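Local structure of long form D7clu1 salivary protein (6V4C) at residues A[6-11]-A[135-140]; A[56-61]-A[124-129]; A[71-76]-A[80-85]. The protein binds and sequesters adenine nucleotides, with highest affinity for ATP and ADP, inhibiting the host's platelet aggregation and haemostasis and so modulating mosquito blood feeding. One frame throughout, in Å; residues are numbered along the deposited sequence.

Contact 1. Residues A[6-11]-A[135-140]. With ADP (adenosine-5'-diphosphate), chain B.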
loop_
_atom_site.group_PDB
_atom_site.type_symbol
_atom_site.label_atom_id
_atom_site.label_comp_id
_atom_site.label_asym_id
_atom_site.label_seq_id
_atom_site.Cartn_x
_atom_site.Cartn_y
_atom_site.Cartn_z
ATOM N N MET A 6 12.172 -1.128 3.164
ATOM C CA MET A 6 11.024 -0.654 2.408
ATOM C C MET A 6 11.249 0.787 1.977
ATOM O O MET A 6 11.769 1.603 2.748
ATOM C CB MET A 6 9.755 -0.733 3.259
ATOM C CG MET A 6 9.624 -2.020 4.052
ATOM S SD MET A 6 8.173 -2.036 5.120
ATOM C CE MET A 6 6.863 -2.175 3.907
ATOM N N ASP A 7 10.856 1.094 0.745
ATOM C CA ASP A 7 10.929 2.451 0.220
ATOM C C ASP A 7 9.746 3.264 0.748
ATOM O O ASP A 7 8.844 2.711 1.384
ATOM C CB ASP A 7 11.080 2.401 -1.306
ATOM C CG ASP A 7 9.807 1.984 -2.040
ATOM O OD1 ASP A 7 8.685 2.212 -1.548
ATOM O OD2 ASP A 7 9.941 1.427 -3.151
ATOM N N PRO A 8 9.719 4.585 0.523
ATOM C CA PRO A 8 8.631 5.384 1.114
ATOM C C PRO A 8 7.249 5.020 0.600
ATOM O O PRO A 8 6.268 5.193 1.335
ATOM C CB PRO A 8 9.006 6.833 0.759
ATOM C CG PRO A 8 10.441 6.790 0.383
ATOM C CD PRO A 8 10.654 5.442 -0.231
ATOM N N GLU A 9 7.137 4.532 -0.641
ATOM C CA GLU A 9 5.837 4.117 -1.163
ATOM C C GLU A 9 5.336 2.862 -0.461
ATOM O O GLU A 9 4.147 2.757 -0.132
ATOM C CB GLU A 9 5.923 3.893 -2.678
ATOM C CG GLU A 9 4.598 3.510 -3.351
ATOM C CD GLU A 9 4.332 2.007 -3.358
ATOM O OE1 GLU A 9 5.262 1.223 -3.063
ATOM O OE2 GLU A 9 3.188 1.612 -3.664
ATOM N N GLU A 10 6.210 1.908 -0.250
ATOM C CA GLU A 10 5.885 0.710 0.527
ATOM C C GLU A 10 5.460 1.041 1.950
ATOM O O GLU A 10 4.556 0.560 2.343
ATOM C CB GLU A 10 7.011 -0.265 0.538
ATOM C CG GLU A 10 7.433 -0.726 -0.766
ATOM C CD GLU A 10 8.623 -1.624 -0.762
ATOM O OE1 GLU A 10 9.625 -1.213 -0.591
ATOM O OE2 GLU A 10 8.456 -2.696 -0.912
ATOM N N VAL A 11 6.118 1.936 2.641
ATOM C CA VAL A 11 5.677 2.234 4.009
ATOM C C VAL A 11 4.368 2.948 3.999
ATOM O O VAL A 11 3.603 2.626 4.693
ATOM C CB VAL A 11 6.743 2.987 4.775
ATOM C CG1 VAL A 11 6.281 3.320 6.130
ATOM C CG2 VAL A 11 8.058 2.322 4.724
ATOM N N ALA A 135 12.292 13.792 -0.993
ATOM C CA ALA A 135 13.642 13.778 -1.546
ATOM C C ALA A 135 13.955 12.432 -2.189
ATOM O O ALA A 135 14.553 12.373 -3.271
ATOM C CB ALA A 135 14.661 14.111 -0.456
ATOM N N ILE A 136 13.542 11.341 -1.545
ATOM C CA ILE A 136 13.772 10.014 -2.113
ATOM C C ILE A 136 13.013 9.847 -3.425
ATOM O O ILE A 136 13.556 9.332 -4.411
ATOM C CB ILE A 136 13.425 8.924 -1.083
ATOM C CG1 ILE A 136 14.412 8.977 0.086
ATOM C CG2 ILE A 136 13.404 7.541 -1.738
ATOM C CD1 ILE A 136 14.048 8.069 1.239
ATOM N N TYR A 137 11.751 10.290 -3.465
ATOM C CA TYR A 137 10.981 10.226 -4.704
ATOM C C TYR A 137 11.681 10.987 -5.822
ATOM O O TYR A 137 11.787 10.496 -6.952
ATOM C CB TYR A 137 9.574 10.789 -4.491
ATOM C CG TYR A 137 8.639 9.924 -3.673
ATOM C CD1 TYR A 137 8.905 8.577 -3.451
ATOM C CD2 TYR A 137 7.480 10.461 -3.130
ATOM C CE1 TYR A 137 8.041 7.792 -2.697
ATOM C CE2 TYR A 137 6.615 9.689 -2.382
ATOM C CZ TYR A 137 6.899 8.357 -2.167
ATOM O OH TYR A 137 6.026 7.601 -1.422
ATOM N N LYS A 138 12.161 12.200 -5.527
ATOM C CA LYS A 138 12.801 13.010 -6.560
ATOM C C LYS A 138 14.057 12.336 -7.091
ATOM O O LYS A 138 14.345 12.401 -8.292
ATOM C CB LYS A 138 13.134 14.399 -6.016
ATOM C CG LYS A 138 11.935 15.322 -5.893
ATOM C CD LYS A 138 12.374 16.736 -5.538
ATOM C CE LYS A 138 11.181 17.609 -5.169
ATOM N NZ LYS A 138 10.173 17.660 -6.254
ATOM N N LYS A 139 14.815 11.682 -6.214
ATOM C CA LYS A 139 16.051 11.035 -6.625
ATOM C C LYS A 139 15.835 9.639 -7.193
ATOM O O LYS A 139 16.771 9.078 -7.772
ATOM C CB LYS A 139 17.031 10.979 -5.453
ATOM C CG LYS A 139 17.483 12.347 -4.970
ATOM C CD LYS A 139 18.757 12.260 -4.148
ATOM C CE LYS A 139 18.460 12.284 -2.666
ATOM N NZ LYS A 139 19.707 12.177 -1.852
ATOM N N ASN A 140 14.637 9.073 -7.050
ATOM C CA ASN A 140 14.351 7.700 -7.463
ATOM C C ASN A 140 13.087 7.690 -8.316
ATOM O O ASN A 140 12.002 7.353 -7.832
ATOM C CB ASN A 140 14.202 6.779 -6.253
ATOM C CG ASN A 140 15.491 6.631 -5.481
ATOM O OD1 ASN A 140 16.278 5.721 -5.737
ATOM N ND2 ASN A 140 15.725 7.538 -4.537
HETATM P PB ADP B . 1.927 15.588 3.279
HETATM O O1B ADP B . 2.734 16.553 2.717
HETATM O O2B ADP B . 0.920 16.095 4.131
HETATM O O3B ADP B . 2.661 14.624 3.920
HETATM P PA ADP B . -0.608 15.033 1.969
HETATM O O1A ADP B . -1.241 16.053 1.082
HETATM O O2A ADP B . -1.183 15.104 3.259
HETATM O O3A ADP B . 0.923 15.195 2.096
HETATM O "O5'" ADP B . -0.442 13.565 1.594
HETATM C "C5'" ADP B . 0.278 12.653 2.393
HETATM C "C4'" ADP B . -0.138 11.224 2.131
HETATM O "O4'" ADP B . 0.554 10.669 1.041
HETATM C "C3'" ADP B . 0.226 10.185 3.167
HETATM O "O3'" ADP B . -0.700 10.113 4.201
HETATM C "C2'" ADP B . 0.391 8.876 2.399
HETATM O "O2'" ADP B . -0.709 8.086 2.559
HETATM C "C1'" ADP B . 0.349 9.322 0.975
HETATM N N9 ADP B . 1.363 8.771 0.132
HETATM C C8 ADP B . 2.661 8.852 0.356
HETATM N N7 ADP B . 3.377 8.332 -0.552
HETATM C C5 ADP B . 2.504 7.853 -1.450
HETATM C C6 ADP B . 2.642 7.181 -2.659
HETATM N N6 ADP B . 3.766 6.844 -3.191
HETATM N N1 ADP B . 1.555 6.840 -3.306
HETATM C C2 ADP B . 0.404 7.138 -2.790
HETATM N N3 ADP B . 0.158 7.769 -1.699
HETATM C C4 ADP B . 1.242 8.120 -1.046
#
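Pro8 meets two successive residues, Ile136 and Tyr137, with different atoms of its ring. On the Ile136 side its CG lies 3.7 Å from Ile136 CG2, the methyl branch set anti to the isoleucine backbone N. Next to it, Pro8 CB is 3.7 Å from Tyr137 CE1, approaching the aromatic ring obliquely. These are apolar contacts.

Tyr137 links this packing to the nucleotide. Its CG stands anti to the carbonyl carbon (chi1 -72°), which carries the phenol past Pro8 to the adenine of ADP. There Tyr137 OH donates to ADP N7 at 2.9 Å, and N7 lies in the plane of the phenol ring, at its edge. Glu9 N also lies at this edge, but the 3.4 Å to Tyr137 OH has a poor angle and is not a hydrogen bond. Glu9 CG approaches ADP N6 to 3.4 Å, while a bend at chi2 (-88°) turns the carboxylate away from Tyr137 to Tyr266 and Arg192.

A capping box fixes the start of the helix bearing Pro8: Glu10 N donates to Asp7 OD1 at 2.8 Å, and Asp7 N to Glu10 OE1 at 2.9 Å. Through the contacts of Pro8 with Ile136 and Tyr137, the first turn of helix 8-22 packs against the last turn of helix 130-139, with Leu127 touching Pro8 and Pro145 touching Tyr137.

Contact 2. Residues A[56-61]-A[124-129]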
loop_
_atom_site.group_PDB
_atom_site.type_symbol
_atom_site.label_atom_id
_atom_site.label_comp_id
_atom_site.label_asym_id
_atom_site.label_seq_id
_atom_site.Cartn_x
_atom_site.Cartn_y
_atom_site.Cartn_z
ATOM N N LEU A 56 5.706 -2.954 9.193
ATOM C CA LEU A 56 6.974 -2.293 8.923
ATOM C C LEU A 56 8.178 -3.144 9.310
ATOM O O LEU A 56 9.312 -2.662 9.225
ATOM C CB LEU A 56 7.036 -0.932 9.627
ATOM C CG LEU A 56 5.943 0.076 9.261
ATOM C CD1 LEU A 56 6.319 1.476 9.725
ATOM C CD2 LEU A 56 5.652 0.049 7.772
ATOM N N GLY A 57 7.960 -4.389 9.728
ATOM C CA GLY A 57 9.067 -5.256 10.077
ATOM C C GLY A 57 9.744 -4.936 11.389
ATOM O O GLY A 57 10.858 -5.405 11.629
ATOM N N MET A 58 9.105 -4.140 12.251
ATOM C CA MET A 58 9.685 -3.839 13.553
ATOM C C MET A 58 9.424 -4.933 14.575
ATOM O O MET A 58 10.183 -5.050 15.542
ATOM C CB MET A 58 9.125 -2.525 14.101
ATOM C CG MET A 58 9.230 -1.342 13.163
ATOM S SD MET A 58 8.634 0.170 13.941
ATOM C CE MET A 58 10.171 0.918 14.458
ATOM N N TYR A 59 8.375 -5.732 14.386
ATOM C CA TYR A 59 7.963 -6.733 15.360
ATOM C C TYR A 59 7.659 -8.028 14.625
ATOM O O TYR A 59 6.914 -8.023 13.640
ATOM C CB TYR A 59 6.718 -6.249 16.112
ATOM C CG TYR A 59 6.302 -7.120 17.273
ATOM C CD1 TYR A 59 6.985 -7.071 18.481
ATOM C CD2 TYR A 59 5.215 -7.977 17.168
ATOM C CE1 TYR A 59 6.606 -7.862 19.548
ATOM C CE2 TYR A 59 4.827 -8.771 18.232
ATOM C CZ TYR A 59 5.526 -8.708 19.418
ATOM O OH TYR A 59 5.146 -9.496 20.479
ATOM N N ASP A 60 8.234 -9.132 15.103
ATOM C CA ASP A 60 8.082 -10.418 14.432
ATOM C C ASP A 60 7.726 -11.535 15.407
ATOM O O ASP A 60 6.549 -11.878 15.565
ATOM N N LYS A 61 8.735 -12.112 16.060
ATOM C CA LYS A 61 8.524 -13.246 16.953
ATOM C C LYS A 61 7.858 -12.818 18.255
ATOM O O LYS A 61 6.672 -12.471 18.274
ATOM N N LYS A 124 11.239 9.466 10.237
ATOM C CA LYS A 124 12.325 9.699 9.293
ATOM C C LYS A 124 12.955 8.389 8.838
ATOM O O LYS A 124 13.210 8.200 7.644
ATOM C CB LYS A 124 13.372 10.626 9.910
ATOM C CG LYS A 124 12.896 12.051 10.109
ATOM C CD LYS A 124 13.983 12.922 10.714
ATOM C CE LYS A 124 13.526 14.365 10.850
ATOM N NZ LYS A 124 14.620 15.234 11.357
ATOM N N ILE A 125 13.212 7.474 9.773
ATOM C CA ILE A 125 13.845 6.208 9.416
ATOM C C ILE A 125 12.938 5.390 8.501
ATOM O O ILE A 125 13.411 4.738 7.562
ATOM C CB ILE A 125 14.262 5.436 10.680
ATOM C CG1 ILE A 125 15.430 6.147 11.369
ATOM C CG2 ILE A 125 14.634 4.002 10.340
ATOM C CD1 ILE A 125 16.004 5.394 12.550
ATOM N N TYR A 126 11.629 5.424 8.746
ATOM C CA TYR A 126 10.671 4.689 7.931
ATOM C C TYR A 126 10.065 5.540 6.819
ATOM O O TYR A 126 8.998 5.203 6.296
ATOM C CB TYR A 126 9.614 4.018 8.806
ATOM C CG TYR A 126 10.180 2.818 9.532
ATOM C CD1 TYR A 126 10.938 2.975 10.685
ATOM C CD2 TYR A 126 9.991 1.532 9.042
ATOM C CE1 TYR A 126 11.475 1.882 11.341
ATOM C CE2 TYR A 126 10.524 0.432 9.691
ATOM C CZ TYR A 126 11.264 0.614 10.841
ATOM O OH TYR A 126 11.798 -0.474 11.492
ATOM N N LEU A 127 10.729 6.636 6.453
ATOM C CA LEU A 127 10.451 7.361 5.214
ATOM C C LEU A 127 9.023 7.900 5.152
ATOM O O LEU A 127 8.465 8.079 4.068
ATOM C CB LEU A 127 10.786 6.512 3.982
ATOM C CG LEU A 127 12.066 5.681 4.109
ATOM C CD1 LEU A 127 12.355 4.885 2.845
ATOM C CD2 LEU A 127 13.258 6.555 4.483
ATOM N N LEU A 128 8.416 8.153 6.311
ATOM C CA LEU A 128 7.111 8.798 6.362
ATOM C C LEU A 128 7.205 10.304 6.557
ATOM O O LEU A 128 6.227 11.012 6.291
ATOM C CB LEU A 128 6.252 8.180 7.467
ATOM C CG LEU A 128 5.826 6.728 7.229
ATOM C CD1 LEU A 128 5.157 6.160 8.465
ATOM C CD2 LEU A 128 4.893 6.636 6.028
ATOM N N ASP A 129 8.350 10.800 7.018
ATOM C CA ASP A 129 8.579 12.236 7.102
ATOM C C ASP A 129 8.507 12.845 5.706
ATOM O O ASP A 129 9.096 12.320 4.760
ATOM C CB ASP A 129 9.954 12.486 7.715
ATOM C CG ASP A 129 10.311 13.950 7.766
ATOM O OD1 ASP A 129 9.923 14.622 8.746
ATOM O OD2 ASP A 129 10.981 14.426 6.827
#
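Leu56 O, a backbone carbonyl oxygen, sits at the edge of the Tyr126 ring, near the ring plane and 3.4 Å from Tyr126 CE2. The leucine side chain comes in over the CD2-CE2 edge of the same ring: Leu56 CD1 is 3.7 Å from Tyr126 CD2, and Leu56 CB lies at the same 3.7 Å from Tyr126 CE2.

On the same side of the ring plane stand the sulfur and methyl of Met58. The methionine and the tyrosine come from opposite directions. Met58 is extended as far as its sulfur and then bends at chi3 (99°), which brings CE to 3.5 Å from Tyr126 CE1. The sulfur itself stands 4.6 Å from the centroid of the Tyr126 ring and 31° off its normal, an oblique Met-aromatic contact. The phenol oxygen is met by Met58 CG, 3.2 Å from Tyr126 OH; the contact buries this hydroxyl, which has no polar partner anywhere in the model. Leucine thus lies along CD2 and CE2, methionine at CE1 and the hydroxyl end. Ile69 of helix 66-75 packs against both Met58 and Tyr126, and Val11 of helix 8-22 against Leu56.

Both segments hold a helix end. Gly57, with positive phi, terminates helix 45-55 in a Schellman motif. Leu127 (phi 61°) does the same for helix 121-125, its N donating to Lys124 O at 3.2 Å while Leu128 N bonds to Glu123 O. The residues at two Schellman-ended helices therefore meet through Tyr126, Leu56 and Met58, in the all-helical N-terminal part of this PBP/GOBP family protein.

Contact 3. Residues A[71-76]-A[80-85]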
loop_
_atom_site.group_PDB
_atom_site.type_symbol
_atom_site.label_atom_id
_atom_site.label_comp_id
_atom_site.label_asym_id
_atom_site.label_seq_id
_atom_site.Cartn_x
_atom_site.Cartn_y
_atom_site.Cartn_z
ATOM N N GLN A 71 18.589 -2.374 9.592
ATOM C CA GLN A 71 18.622 -2.524 8.141
ATOM C C GLN A 71 17.824 -1.421 7.456
ATOM O O GLN A 71 18.246 -0.893 6.420
ATOM C CB GLN A 71 18.096 -3.900 7.739
ATOM C CG GLN A 71 19.094 -4.746 6.967
ATOM C CD GLN A 71 18.479 -6.025 6.435
ATOM O OE1 GLN A 71 17.708 -6.692 7.127
ATOM N NE2 GLN A 71 18.807 -6.369 5.194
ATOM N N GLN A 72 16.670 -1.056 8.023
ATOM C CA GLN A 72 15.880 0.029 7.453
ATOM C C GLN A 72 16.625 1.354 7.540
ATOM O O GLN A 72 16.595 2.155 6.597
ATOM C CB GLN A 72 14.528 0.127 8.157
ATOM C CG GLN A 72 13.636 1.248 7.640
ATOM C CD GLN A 72 13.126 0.996 6.233
ATOM O OE1 GLN A 72 12.988 -0.150 5.804
ATOM N NE2 GLN A 72 12.840 2.071 5.506
ATOM N N TYR A 73 17.302 1.604 8.665
ATOM C CA TYR A 73 18.082 2.830 8.791
ATOM C C TYR A 73 19.227 2.855 7.787
ATOM O O TYR A 73 19.468 3.870 7.124
ATOM C CB TYR A 73 18.623 2.987 10.215
ATOM C CG TYR A 73 19.672 4.072 10.302
ATOM C CD1 TYR A 73 19.306 5.408 10.372
ATOM C CD2 TYR A 73 21.027 3.764 10.275
ATOM C CE1 TYR A 73 20.258 6.406 10.428
ATOM C CE2 TYR A 73 21.986 4.758 10.329
ATOM C CZ TYR A 73 21.593 6.078 10.407
ATOM O OH TYR A 73 22.536 7.076 10.462
ATOM N N GLU A 74 19.951 1.738 7.668
ATOM C CA GLU A 74 21.110 1.694 6.784
ATOM C C GLU A 74 20.722 1.876 5.326
ATOM O O GLU A 74 21.507 2.415 4.537
ATOM C CB GLU A 74 21.859 0.375 6.965
ATOM C CG GLU A 74 22.565 0.248 8.302
ATOM C CD GLU A 74 23.718 1.220 8.449
ATOM O OE1 GLU A 74 24.480 1.398 7.476
ATOM O OE2 GLU A 74 23.860 1.808 9.540
ATOM N N ALA A 75 19.518 1.440 4.950
ATOM C CA ALA A 75 19.125 1.476 3.547
ATOM C C ALA A 75 18.945 2.899 3.032
ATOM O O ALA A 75 19.065 3.138 1.825
ATOM C CB ALA A 75 17.849 0.664 3.342
ATOM N N TYR A 76 18.656 3.853 3.918
ATOM C CA TYR A 76 18.366 5.223 3.510
ATOM C C TYR A 76 19.065 6.240 4.404
ATOM O O TYR A 76 18.525 7.317 4.665
ATOM C CB TYR A 76 16.860 5.484 3.468
ATOM C CG TYR A 76 16.115 4.549 2.548
ATOM C CD1 TYR A 76 15.934 4.861 1.209
ATOM C CD2 TYR A 76 15.600 3.347 3.017
ATOM C CE1 TYR A 76 15.258 4.003 0.360
ATOM C CE2 TYR A 76 14.926 2.480 2.178
ATOM C CZ TYR A 76 14.758 2.813 0.849
ATOM O OH TYR A 76 14.086 1.957 0.008
ATOM N N ASN A 80 17.644 9.865 5.321
ATOM C CA ASN A 80 16.765 9.942 6.485
ATOM C C ASN A 80 17.117 11.091 7.422
ATOM O O ASN A 80 16.274 11.481 8.239
ATOM C CB ASN A 80 16.711 8.602 7.231
ATOM C CG ASN A 80 18.085 8.090 7.634
ATOM O OD1 ASN A 80 18.998 8.866 7.921
ATOM N ND2 ASN A 80 18.233 6.772 7.661
ATOM N N GLY A 81 18.323 11.645 7.320
ATOM C CA GLY A 81 18.698 12.765 8.161
ATOM C C GLY A 81 18.912 12.419 9.619
ATOM O O GLY A 81 18.816 13.301 10.478
ATOM N N VAL A 82 19.203 11.156 9.920
ATOM C CA VAL A 82 19.411 10.681 11.283
ATOM C C VAL A 82 20.863 10.239 11.417
ATOM O O VAL A 82 21.378 9.520 10.552
ATOM C CB VAL A 82 18.451 9.527 11.631
ATOM C CG1 VAL A 82 18.683 9.048 13.057
ATOM C CG2 VAL A 82 17.007 9.957 11.436
ATOM N N ASP A 83 21.514 10.663 12.498
ATOM C CA ASP A 83 22.904 10.303 12.732
ATOM C C ASP A 83 23.035 8.819 13.057
ATOM O O ASP A 83 22.136 8.201 13.633
ATOM C CB ASP A 83 23.486 11.129 13.880
ATOM C CG ASP A 83 22.415 11.744 14.760
ATOM O OD1 ASP A 83 21.590 12.523 14.235
ATOM O OD2 ASP A 83 22.397 11.447 15.974
ATOM N N GLN A 84 24.184 8.252 12.676
ATOM C CA GLN A 84 24.460 6.844 12.954
ATOM C C GLN A 84 24.321 6.520 14.435
ATOM O O GLN A 84 23.909 5.409 14.790
ATOM C CB GLN A 84 25.861 6.475 12.459
ATOM C CG GLN A 84 26.206 4.996 12.577
ATOM C CD GLN A 84 25.951 4.214 11.300
ATOM O OE1 GLN A 84 26.190 4.705 10.199
ATOM N NE2 GLN A 84 25.464 2.986 11.443
ATOM N N THR A 85 24.639 7.479 15.308
ATOM C CA THR A 85 24.473 7.269 16.742
ATOM C C THR A 85 23.004 7.059 17.094
ATOM O O THR A 85 22.641 6.073 17.744
ATOM C CB THR A 85 25.060 8.453 17.515
ATOM O OG1 THR A 85 26.486 8.471 17.355
ATOM C CG2 THR A 85 24.720 8.347 18.996
HETATM O O HOH W 1 16.105 4.648 6.934
#
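Tyr73 reaches Val82 because its CG is anti to the backbone N (chi1 168°), sending the phenol across to the 80-85 segment; Gln84 CG, also anti to its N, and a bend at chi2 bring that amide to Glu74. Tyr73 OH donates to Val82 O at 2.7 Å, from 36° above the carbonyl plane, although the oxygen lies in the plane of the ring at its edge. Val82 CB adds an apolar contact, 3.8 Å from Tyr73 CE1.

These bonds brace the connection between helix 66-75 and helix 84-94, which includes the short helix 77-80. Asn80 shapes this connection: its OD1 accepts from Val82 N at 3.0 Å, an Asx turn, and its own N donates to Tyr76 O at 2.8 Å. The amide plane of Asn80 is turned 17° from the Tyr73 ring plane, with ND2 3.2 Å from Tyr73 CD1. A water 2.6 Å from Gln72 O, to which it probably donates, accepts from Asn80 ND2 at 3.1 Å, linking that amide to the helix.

At the exposed margin Gln84 NE2 donates to Glu74 OE2 at 2.8 Å, and it has a weak second bond to Asp88.

In the fold
Along the chain the contacts are concentric: 6-11 with 135-140 brackets 56-61 with 124-129, which in turn brackets the short-range pair 71-76 with 80-85. In space they form one cluster, contact 1 with its centre about 14 Å from the centres of the other two, which are about 12 Å from each other. Gln72 of contact 3 ties them together: its OE1 probably accepts from Met6 N of contact 1 at 2.9 Å, and its CG packs on the Tyr126 ring of contact 2. Leu127 bridges too, touching Met6, Pro8 and Tyr76. Packing thus runs continuously from helix 66-75 through the turn after helix 121-125 to the ADP pocket at contact 1.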